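Local atomic coordinates of alanine racemase (Acinetobacter baumannii, PDB entry 4QHR), a protein that belongs to the alanine racemase family, combining an N-terminal domain of the TIM-barrel class with a C-terminal domain rich in beta strands. Residues Q11-N16 with K43-A48. Sequence-based numbering, arbitrary orientation.
Sequences QALQYN and KDCLAA
Leu13 and Ala48 each direct their CB toward the facing segment, and Leu13 CB lies 3.7 Å from Ala48 CB, a worked example of how a small residue lets two backbones draw close. Leu13 lies against the alanine methyl with two of its carbons, CB and CD1: its CD1 is also 3.7 Å from Ala48 CB, so the alanine is touched by both the root and one branch of the leucine. The second torsion of Leu13 (chi2 159°) carries CD1 outward, nearly anti to CA, and that same methyl continues to Cys45. There Leu13 CD1 rests 3.7 Å from Cys45 SG and 4.0 Å from Cys45 CB, alongside the thiol-bearing arm. One methyl thus bridges two residues set three positions apart on segment 43-48.

Gln14 flanks the alanine with the aliphatic part of its side chain. Its CG stands beside its own backbone N, anti to the carbonyl carbon (chi1 -62°), and from there Gln14 CG comes to 3.3 Å from Ala48 O; the distance from Gln14 CG to Ala48 CB is 4.2 Å. Gln14 and Ala48 are also the closest pair of CA atoms across the two segments, 5.5 Å apart. No hydrogen bond joins the segments, so the interface relies on van der Waals packing, buried around Leu13, Cys45 and Ala48, while Gln14 is exposed at its margin.

Beyond the pair, Leu13 also touches Val233 and Cys45 touches His40. On another side of helix 10-23, Tyr15 OH hydrogen-bonds to Asp229 OD1. The contact joins helix 10-23 to the end of short helix 42-45 and the turn after it, before and after strand 28-32 in sequence, consistent with the layer of helices and loops packed outside the parallel strands of the N-terminal TIM-barrel-type domain.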
loop_
_atom_site.group_PDB
_atom_site.type_symbol
_atom_site.label_atom_id
_atom_site.label_comp_id
_atom_site.label_asym_id
_atom_site.label_seq_id
_atom_site.Cartn_x
_atom_site.Cartn_y
_atom_site.Cartn_z
ATOM N N GLN A 11 -9.328 -4.742 -22.262
ATOM C CA GLN A 11 -10.095 -5.848 -22.879
ATOM C C GLN A 11 -10.466 -6.932 -21.850
ATOM O O GLN A 11 -11.515 -7.550 -21.930
ATOM C CB GLN A 11 -9.346 -6.471 -24.047
ATOM C CG GLN A 11 -9.058 -5.465 -25.192
ATOM C CD GLN A 11 -8.073 -4.333 -24.818
ATOM O OE1 GLN A 11 -7.146 -4.509 -23.981
ATOM N NE2 GLN A 11 -8.278 -3.151 -25.418
ATOM N N ALA A 12 -9.571 -7.176 -20.905
ATOM C CA ALA A 12 -9.866 -8.126 -19.857
ATOM C C ALA A 12 -10.999 -7.607 -19.006
ATOM O O ALA A 12 -11.868 -8.372 -18.632
ATOM C CB ALA A 12 -8.608 -8.377 -19.032
ATOM N N LEU A 13 -10.980 -6.320 -18.638
ATOM C CA LEU A 13 -12.112 -5.741 -17.905
ATOM C C LEU A 13 -13.434 -5.949 -18.643
ATOM O O LEU A 13 -14.427 -6.307 -18.018
ATOM C CB LEU A 13 -11.966 -4.237 -17.676
ATOM C CG LEU A 13 -10.976 -3.812 -16.623
ATOM C CD1 LEU A 13 -10.558 -2.364 -16.839
ATOM C CD2 LEU A 13 -11.603 -3.966 -15.246
ATOM N N GLN A 14 -13.438 -5.710 -19.958
ATOM C CA GLN A 14 -14.670 -5.890 -20.752
ATOM C C GLN A 14 -15.094 -7.329 -20.728
ATOM O O GLN A 14 -16.257 -7.657 -20.656
ATOM C CB GLN A 14 -14.508 -5.471 -22.218
ATOM C CG GLN A 14 -14.189 -4.017 -22.382
ATOM C CD GLN A 14 -13.956 -3.609 -23.828
ATOM O OE1 GLN A 14 -13.246 -4.266 -24.583
ATOM N NE2 GLN A 14 -14.542 -2.494 -24.206
ATOM N N TYR A 15 -14.132 -8.205 -20.828
ATOM C CA TYR A 15 -14.426 -9.633 -20.847
ATOM C C TYR A 15 -15.083 -10.122 -19.528
ATOM O O TYR A 15 -16.018 -10.922 -19.529
ATOM C CB TYR A 15 -13.113 -10.392 -21.102
ATOM C CG TYR A 15 -13.265 -11.854 -21.221
ATOM C CD1 TYR A 15 -13.253 -12.677 -20.088
ATOM C CD2 TYR A 15 -13.428 -12.446 -22.469
ATOM C CE1 TYR A 15 -13.396 -14.050 -20.217
ATOM C CE2 TYR A 15 -13.553 -13.808 -22.590
ATOM C CZ TYR A 15 -13.540 -14.601 -21.472
ATOM O OH TYR A 15 -13.666 -15.957 -21.602
ATOM N N ASN A 16 -14.537 -9.666 -18.409
ATOM C CA ASN A 16 -15.030 -10.093 -17.099
ATOM C C ASN A 16 -16.387 -9.492 -16.839
ATOM O O ASN A 16 -17.239 -10.122 -16.235
ATOM C CB ASN A 16 -14.026 -9.623 -16.052
ATOM C CG ASN A 16 -12.664 -10.254 -16.220
ATOM O OD1 ASN A 16 -12.541 -11.368 -16.773
ATOM N ND2 ASN A 16 -11.641 -9.586 -15.717
ATOM N N LYS A 43 -9.769 6.167 -13.963
ATOM C CA LYS A 43 -9.542 6.799 -15.264
ATOM C C LYS A 43 -9.377 5.719 -16.325
ATOM O O LYS A 43 -9.879 5.852 -17.447
ATOM C CB LYS A 43 -8.264 7.687 -15.269
ATOM N N ASP A 44 -8.696 4.644 -15.937
ATOM C CA ASP A 44 -8.353 3.537 -16.815
ATOM C C ASP A 44 -9.404 2.455 -16.929
ATOM O O ASP A 44 -9.242 1.643 -17.831
ATOM C CB ASP A 44 -6.994 2.902 -16.371
ATOM C CG ASP A 44 -5.769 3.767 -16.750
ATOM O OD1 ASP A 44 -5.826 4.522 -17.748
ATOM O OD2 ASP A 44 -4.725 3.687 -16.069
ATOM N N CYS A 45 -10.438 2.412 -16.055
ATOM C CA CYS A 45 -11.393 1.300 -15.931
ATOM C C CYS A 45 -12.867 1.600 -16.301
ATOM O O CYS A 45 -13.616 0.711 -16.772
ATOM C CB CYS A 45 -11.441 0.758 -14.512
ATOM S SG CYS A 45 -9.949 -0.101 -13.995
ATOM N N LEU A 46 -13.265 2.844 -16.087
ATOM C CA LEU A 46 -14.672 3.219 -16.298
ATOM C C LEU A 46 -15.059 3.019 -17.772
ATOM O O LEU A 46 -16.129 2.463 -18.053
ATOM C CB LEU A 46 -14.948 4.645 -15.868
ATOM C CG LEU A 46 -14.759 4.997 -14.395
ATOM C CD1 LEU A 46 -15.008 6.483 -14.136
ATOM C CD2 LEU A 46 -15.670 4.155 -13.517
ATOM N N ALA A 47 -14.204 3.455 -18.707
ATOM C CA ALA A 47 -14.522 3.299 -20.148
ATOM C C ALA A 47 -14.679 1.837 -20.471
ATOM O O ALA A 47 -15.644 1.445 -21.101
ATOM C CB ALA A 47 -13.451 3.937 -21.028
ATOM N N ALA A 48 -13.741 1.008 -20.005
ATOM C CA ALA A 48 -13.839 -0.451 -20.248
ATOM C C ALA A 48 -15.093 -1.066 -19.644
ATOM O O ALA A 48 -15.564 -2.113 -20.115
ATOM C CB ALA A 48 -12.639 -1.175 -19.704
#